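Local coordinates for protein pullulanase (Klebsiella oxytoca, PDB 2YOC) that hydrolyses alpha-1,6-glucosidic linkages in pullulan and related branched alpha-glucans, and is a substrate of a type 2 secretion system, at residues V21-P26 and I185-Y190; Y347-Y352 and E360-T365. All blocks are in the same frame, centred on the assembly; numbering follows the deposited sequence.

Interaction 1: residues V21-P26 and I185-Y190; sequences VVVRLP and IVRLYY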
loop_
_atom_site.group_PDB
_atom_site.type_symbol
_atom_site.label_atom_id
_atom_site.label_comp_id
_atom_site.label_asym_id
_atom_site.label_seq_id
_atom_site.Cartn_x
_atom_site.Cartn_y
_atom_site.Cartn_z
ATOM N N VAL B 21 41.822 -51.606 -5.045
ATOM C CA VAL B 21 41.117 -51.609 -6.337
ATOM C C VAL B 21 41.667 -50.656 -7.409
ATOM O O VAL B 21 41.944 -49.488 -7.136
ATOM C CB VAL B 21 39.575 -51.467 -6.179
ATOM C CG1 VAL B 21 38.828 -51.936 -7.430
ATOM C CG2 VAL B 21 39.064 -52.201 -4.938
ATOM N N VAL B 22 41.798 -51.167 -8.640
ATOM C CA VAL B 22 42.231 -50.364 -9.772
ATOM C C VAL B 22 41.019 -49.828 -10.497
ATOM O O VAL B 22 40.110 -50.596 -10.817
ATOM C CB VAL B 22 43.212 -51.112 -10.705
ATOM C CG1 VAL B 22 43.186 -50.553 -12.134
ATOM C CG2 VAL B 22 44.619 -51.062 -10.131
ATOM N N VAL B 23 41.004 -48.508 -10.751
ATOM C CA VAL B 23 39.940 -47.873 -11.512
ATOM C C VAL B 23 40.151 -48.196 -12.986
ATOM O O VAL B 23 41.256 -48.053 -13.507
ATOM C CB VAL B 23 39.779 -46.369 -11.193
ATOM C CG1 VAL B 23 38.762 -45.697 -12.121
ATOM C CG2 VAL B 23 39.361 -46.180 -9.730
ATOM N N ARG B 24 39.117 -48.748 -13.617
ATOM C CA ARG B 24 39.174 -49.157 -15.011
ATOM C C ARG B 24 37.894 -48.831 -15.789
ATOM O O ARG B 24 36.833 -48.610 -15.194
ATOM C CB ARG B 24 39.560 -50.646 -15.141
ATOM C CG ARG B 24 38.805 -51.600 -14.214
ATOM C CD ARG B 24 38.952 -53.040 -14.664
ATOM N NE ARG B 24 38.028 -53.424 -15.735
ATOM C CZ ARG B 24 36.809 -53.913 -15.529
ATOM N NH1 ARG B 24 36.337 -54.039 -14.294
ATOM N NH2 ARG B 24 36.045 -54.265 -16.557
ATOM N N LEU B 25 38.019 -48.771 -17.118
ATOM C CA LEU B 25 36.931 -48.483 -18.056
ATOM C C LEU B 25 35.948 -49.682 -18.145
ATOM O O LEU B 25 36.375 -50.784 -17.806
ATOM C CB LEU B 25 37.563 -48.202 -19.436
ATOM C CG LEU B 25 37.693 -46.736 -19.875
ATOM C CD1 LEU B 25 38.688 -45.992 -19.045
ATOM C CD2 LEU B 25 38.119 -46.637 -21.314
ATOM N N PRO B 26 34.665 -49.547 -18.597
ATOM C CA PRO B 26 33.787 -50.740 -18.703
ATOM C C PRO B 26 34.333 -51.837 -19.620
ATOM O O PRO B 26 35.001 -51.498 -20.593
ATOM C CB PRO B 26 32.464 -50.168 -19.244
ATOM C CG PRO B 26 32.824 -48.896 -19.910
ATOM C CD PRO B 26 33.950 -48.344 -19.049
ATOM N N ILE B 185 33.969 -45.670 -4.370
ATOM C CA ILE B 185 35.347 -45.239 -4.599
ATOM C C ILE B 185 35.389 -43.735 -4.985
ATOM O O ILE B 185 34.790 -43.332 -5.994
ATOM C CB ILE B 185 36.104 -46.157 -5.614
ATOM C CG1 ILE B 185 36.295 -47.607 -5.087
ATOM C CG2 ILE B 185 37.433 -45.528 -6.046
ATOM C CD1 ILE B 185 37.150 -47.766 -3.726
ATOM N N VAL B 186 36.077 -42.915 -4.147
ATOM C CA VAL B 186 36.272 -41.471 -4.380
ATOM C C VAL B 186 37.755 -41.180 -4.214
ATOM O O VAL B 186 38.315 -41.378 -3.127
ATOM C CB VAL B 186 35.344 -40.534 -3.535
ATOM C CG1 VAL B 186 35.734 -39.072 -3.698
ATOM C CG2 VAL B 186 33.875 -40.722 -3.912
ATOM N N ARG B 187 38.403 -40.758 -5.308
ATOM C CA ARG B 187 39.848 -40.511 -5.273
ATOM C C ARG B 187 40.314 -39.240 -5.950
ATOM O O ARG B 187 39.689 -38.769 -6.908
ATOM C CB ARG B 187 40.594 -41.676 -5.927
ATOM C CG ARG B 187 40.632 -42.940 -5.107
ATOM C CD ARG B 187 40.882 -44.111 -6.035
ATOM N NE ARG B 187 40.888 -45.383 -5.320
ATOM C CZ ARG B 187 41.221 -46.545 -5.872
ATOM N NH1 ARG B 187 41.598 -46.601 -7.147
ATOM N NH2 ARG B 187 41.175 -47.661 -5.157
ATOM N N LEU B 188 41.479 -38.742 -5.510
ATOM C CA LEU B 188 42.105 -37.606 -6.161
ATOM C C LEU B 188 43.370 -38.062 -6.909
ATOM O O LEU B 188 44.440 -38.165 -6.317
ATOM C CB LEU B 188 42.365 -36.430 -5.200
ATOM C CG LEU B 188 42.923 -35.143 -5.814
ATOM C CD1 LEU B 188 41.980 -34.568 -6.842
ATOM C CD2 LEU B 188 43.210 -34.124 -4.737
ATOM N N TYR B 189 43.215 -38.374 -8.203
ATOM C CA TYR B 189 44.311 -38.776 -9.081
ATOM C C TYR B 189 45.096 -37.534 -9.481
ATOM O O TYR B 189 44.515 -36.447 -9.579
ATOM C CB TYR B 189 43.773 -39.512 -10.330
ATOM C CG TYR B 189 43.382 -40.954 -10.059
ATOM C CD1 TYR B 189 42.199 -41.265 -9.385
ATOM C CD2 TYR B 189 44.209 -42.007 -10.448
ATOM C CE1 TYR B 189 41.851 -42.588 -9.107
ATOM C CE2 TYR B 189 43.871 -43.333 -10.179
ATOM C CZ TYR B 189 42.693 -43.620 -9.500
ATOM O OH TYR B 189 42.363 -44.933 -9.240
ATOM N N TYR B 190 46.415 -37.689 -9.697
ATOM C CA TYR B 190 47.309 -36.590 -10.073
ATOM C C TYR B 190 48.463 -37.032 -10.983
ATOM O O TYR B 190 48.883 -38.182 -10.930
ATOM C CB TYR B 190 47.846 -35.869 -8.814
ATOM C CG TYR B 190 48.601 -36.772 -7.856
ATOM C CD1 TYR B 190 47.927 -37.506 -6.878
ATOM C CD2 TYR B 190 49.990 -36.883 -7.915
ATOM C CE1 TYR B 190 48.611 -38.358 -6.009
ATOM C CE2 TYR B 190 50.689 -37.701 -7.022
ATOM C CZ TYR B 190 49.993 -38.439 -6.071
ATOM O OH TYR B 190 50.659 -39.268 -5.200
#

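Interaction 2: residues Y347-Y352 and E360-T365; sequences YAMTVY and EQYEVT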
loop_
_atom_site.group_PDB
_atom_site.type_symbol
_atom_site.label_atom_id
_atom_site.label_comp_id
_atom_site.label_asym_id
_atom_site.label_seq_id
_atom_site.Cartn_x
_atom_site.Cartn_y
_atom_site.Cartn_z
ATOM N N TYR B 347 58.261 -12.612 -17.831
ATOM C CA TYR B 347 58.501 -13.802 -17.021
ATOM C C TYR B 347 58.281 -14.981 -17.909
ATOM O O TYR B 347 57.235 -15.061 -18.546
ATOM C CB TYR B 347 57.526 -13.892 -15.825
ATOM C CG TYR B 347 57.690 -12.766 -14.836
ATOM C CD1 TYR B 347 58.900 -12.559 -14.184
ATOM C CD2 TYR B 347 56.651 -11.872 -14.588
ATOM C CE1 TYR B 347 59.072 -11.500 -13.302
ATOM C CE2 TYR B 347 56.810 -10.811 -13.698
ATOM C CZ TYR B 347 58.018 -10.642 -13.043
ATOM O OH TYR B 347 58.202 -9.618 -12.153
ATOM N N ALA B 348 59.263 -15.889 -17.979
ATOM C CA ALA B 348 59.137 -17.112 -18.761
ATOM C C ALA B 348 58.560 -18.177 -17.826
ATOM O O ALA B 348 59.228 -18.614 -16.871
ATOM C CB ALA B 348 60.478 -17.539 -19.292
HETATM N N MSE B 349 57.270 -18.519 -18.053
HETATM C CA MSE B 349 56.523 -19.466 -17.245
HETATM C C MSE B 349 56.657 -20.902 -17.734
HETATM O O MSE B 349 56.833 -21.160 -18.930
HETATM C CB MSE B 349 55.039 -19.123 -17.302
HETATM C CG MSE B 349 54.706 -17.677 -16.988
HETATM SE SE MSE B 349 55.067 -17.190 -15.150
HETATM C CE MSE B 349 53.979 -18.609 -14.223
ATOM N N THR B 350 56.518 -21.834 -16.788
ATOM C CA THR B 350 56.404 -23.272 -16.984
ATOM C C THR B 350 55.288 -23.620 -16.008
ATOM O O THR B 350 55.525 -23.669 -14.793
ATOM C CB THR B 350 57.687 -24.008 -16.741
ATOM O OG1 THR B 350 58.644 -23.533 -17.682
ATOM C CG2 THR B 350 57.510 -25.481 -16.902
ATOM N N VAL B 351 54.053 -23.752 -16.535
ATOM C CA VAL B 351 52.888 -23.932 -15.700
ATOM C C VAL B 351 51.764 -24.760 -16.355
ATOM O O VAL B 351 51.473 -24.607 -17.538
ATOM C CB VAL B 351 52.416 -22.531 -15.196
ATOM C CG1 VAL B 351 52.118 -21.571 -16.355
ATOM C CG2 VAL B 351 51.261 -22.619 -14.200
ATOM N N TYR B 352 51.111 -25.603 -15.558
ATOM C CA TYR B 352 50.000 -26.384 -16.020
ATOM C C TYR B 352 48.754 -25.485 -16.116
ATOM O O TYR B 352 48.369 -24.854 -15.125
ATOM C CB TYR B 352 49.756 -27.578 -15.075
ATOM C CG TYR B 352 48.401 -28.217 -15.284
ATOM C CD1 TYR B 352 48.156 -29.037 -16.379
ATOM C CD2 TYR B 352 47.337 -27.936 -14.433
ATOM C CE1 TYR B 352 46.906 -29.616 -16.587
ATOM C CE2 TYR B 352 46.072 -28.488 -14.644
ATOM C CZ TYR B 352 45.858 -29.329 -15.723
ATOM O OH TYR B 352 44.601 -29.867 -15.927
ATOM N N GLU B 360 52.184 -25.562 -19.946
ATOM C CA GLU B 360 52.432 -24.481 -20.877
ATOM C C GLU B 360 53.765 -23.835 -20.641
ATOM O O GLU B 360 54.222 -23.707 -19.503
ATOM C CB GLU B 360 51.314 -23.426 -20.755
ATOM C CG GLU B 360 49.961 -23.881 -21.281
ATOM C CD GLU B 360 49.818 -24.024 -22.790
ATOM O OE1 GLU B 360 50.600 -23.407 -23.555
ATOM O OE2 GLU B 360 48.876 -24.736 -23.209
ATOM N N GLN B 361 54.389 -23.428 -21.729
ATOM C CA GLN B 361 55.626 -22.690 -21.666
ATOM C C GLN B 361 55.496 -21.454 -22.532
ATOM O O GLN B 361 55.353 -21.570 -23.760
ATOM C CB GLN B 361 56.830 -23.541 -21.998
ATOM C CG GLN B 361 57.418 -24.145 -20.748
ATOM C CD GLN B 361 58.672 -24.916 -21.045
ATOM O OE1 GLN B 361 58.657 -25.981 -21.666
ATOM N NE2 GLN B 361 59.787 -24.404 -20.577
ATOM N N TYR B 362 55.431 -20.267 -21.858
ATOM C CA TYR B 362 55.288 -18.962 -22.491
ATOM C C TYR B 362 55.929 -17.823 -21.689
ATOM O O TYR B 362 56.151 -17.948 -20.480
ATOM C CB TYR B 362 53.807 -18.634 -22.800
ATOM C CG TYR B 362 52.769 -19.072 -21.778
ATOM C CD1 TYR B 362 52.955 -18.841 -20.417
ATOM C CD2 TYR B 362 51.549 -19.608 -22.181
ATOM C CE1 TYR B 362 51.993 -19.213 -19.483
ATOM C CE2 TYR B 362 50.590 -20.001 -21.254
ATOM C CZ TYR B 362 50.822 -19.812 -19.906
ATOM O OH TYR B 362 49.867 -20.160 -18.991
ATOM N N GLU B 363 56.210 -16.708 -22.371
ATOM C CA GLU B 363 56.714 -15.499 -21.748
ATOM C C GLU B 363 55.536 -14.563 -21.644
ATOM O O GLU B 363 54.839 -14.326 -22.632
ATOM C CB GLU B 363 57.826 -14.871 -22.561
ATOM C CG GLU B 363 59.139 -15.606 -22.423
ATOM C CD GLU B 363 60.265 -14.881 -23.116
ATOM O OE1 GLU B 363 60.228 -13.629 -23.147
ATOM O OE2 GLU B 363 61.167 -15.562 -23.657
ATOM N N VAL B 364 55.281 -14.088 -20.411
ATOM C CA VAL B 364 54.143 -13.242 -20.035
ATOM C C VAL B 364 54.670 -11.923 -19.469
ATOM O O VAL B 364 55.722 -11.910 -18.838
ATOM C CB VAL B 364 53.258 -13.995 -18.983
ATOM C CG1 VAL B 364 51.906 -13.308 -18.760
ATOM C CG2 VAL B 364 53.033 -15.445 -19.382
ATOM N N THR B 365 53.917 -10.830 -19.667
ATOM C CA THR B 365 54.235 -9.520 -19.094
ATOM C C THR B 365 53.822 -9.522 -17.608
ATOM O O THR B 365 53.078 -10.409 -17.181
ATOM C CB THR B 365 53.577 -8.378 -19.895
ATOM O OG1 THR B 365 52.223 -8.713 -20.229
ATOM C CG2 THR B 365 54.358 -8.021 -21.133
#

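Interaction 1: residues V21-P26 and I185-Y190
The guanidinium of Arg187 lies edge-on to the backbone carbonyl of Val21, and CG2 of Ile185 sits over one of its faces, offset toward the rim. Val21 O is almost exactly in the guanidinium plane and is gripped end-on by two nitrogens, Arg187 NH1 to Val21 O at 2.9 Å and Arg187 NH2 to Val21 O at 2.8 Å. Both bonds are bent, at 142° and 148° on the N-H, as expected when one oxygen is shared by two donors. The other N-H of Arg187 NH1 goes to Tyr189 OH at 2.8 Å, also near the guanidinium plane, so this nitrogen ties the phenol and the carbonyl together. The Arg187 chain is extended, with NE anti to CB (chi3 -178°). Val23 lies beside this polar group through CG2, which approaches both flat groups obliquely. Val23 CG2 is 3.3 Å from Tyr189 OH and 3.4 Å from Arg187 NH1. The same methyl meets Ile185 CG2 at 4.2 Å. Tyr208 adds a cation-pi contact to Arg187. Strand 185-191 is an edge strand, within this chain, of the mixed sheet of the pullulanase N2 domain and pairs with strand 248-254, whose Ala254 touches both Val23 and Ile185. Segment 21-26 is held to this edge strand by the Val21 carbonyl and the Val23 side chain, with no backbone pairing between them, while the backbone of Val23 bonds to Phe204 in strand 203-204.

Interaction 2: residues Y347-Y352 and E360-T365
Strands 347-352 and 360-364 run antiparallel as the two arms of a beta hairpin, 4.5 Å apart at closest and with their directions 156° apart. Tyr347 and Val364 form a hydrogen-bonded pair with both bonds made (Tyr347 N to Val364 O, 2.8 Å), and Val351 and Glu360 form another; between them Met349 N reaches Tyr362 O at 2.7 Å, whereas the return bond from Tyr362 N to Met349 O is weak, at 3.4 Å. Met349, a selenomethionine here, shares a face with Tyr347, Val351, Tyr362 and Val364, apolar in the main apart from Glu360, whose carboxylate turns off to Ser356. Its CB comes to the edge of the Tyr362 ring, 3.7 Å from CE1, and its CG lies 3.7 Å from Val364 CG2, the two side chains crossing obliquely. Tyr362 CG stands between the backbone N and carbonyl carbon (chi1 38°), and the ring's far end reaches Val351, whose CG1 is 3.7 Å from Tyr362 OH. That hydroxyl is hydrogen-bonded to Lys610 O. On the other face Ala348 CB rests against Glu363 CG at 3.9 Å, and the side chains of Thr350 and Gln361 lie side by side, pointing the same way. Glu363 OE1 bonds to Tyr311 OH and forms a salt bridge with Arg346. In this hairpin of the carbohydrate-binding module 48, a beta-sandwich family, backbone bonds thus set the register, Met349 and Val364 pack one face against helix 608-611, and the carboxylates and the Tyr362 hydroxyl are satisfied outside the two segments.

The two contacts share no strand; their nearest atoms are about 9 Å apart. Interaction 1 is the more buried, and it joins parts of the chain distant in sequence, bringing the N-terminal segment onto the N2 sheet; its 206 Å² combines the Arg187 grip with Val23 packing. Interaction 2 is local, within one hairpin, and buries 479 Å² from backbone pairing and side-chain packing together, with side chains dividing between a largely buried face and a more exposed one. A charged side chain bonds across interaction 1, to a neutral carbonyl, whereas the charged ends of Glu360 and Glu363 in interaction 2 have partners outside its two segments.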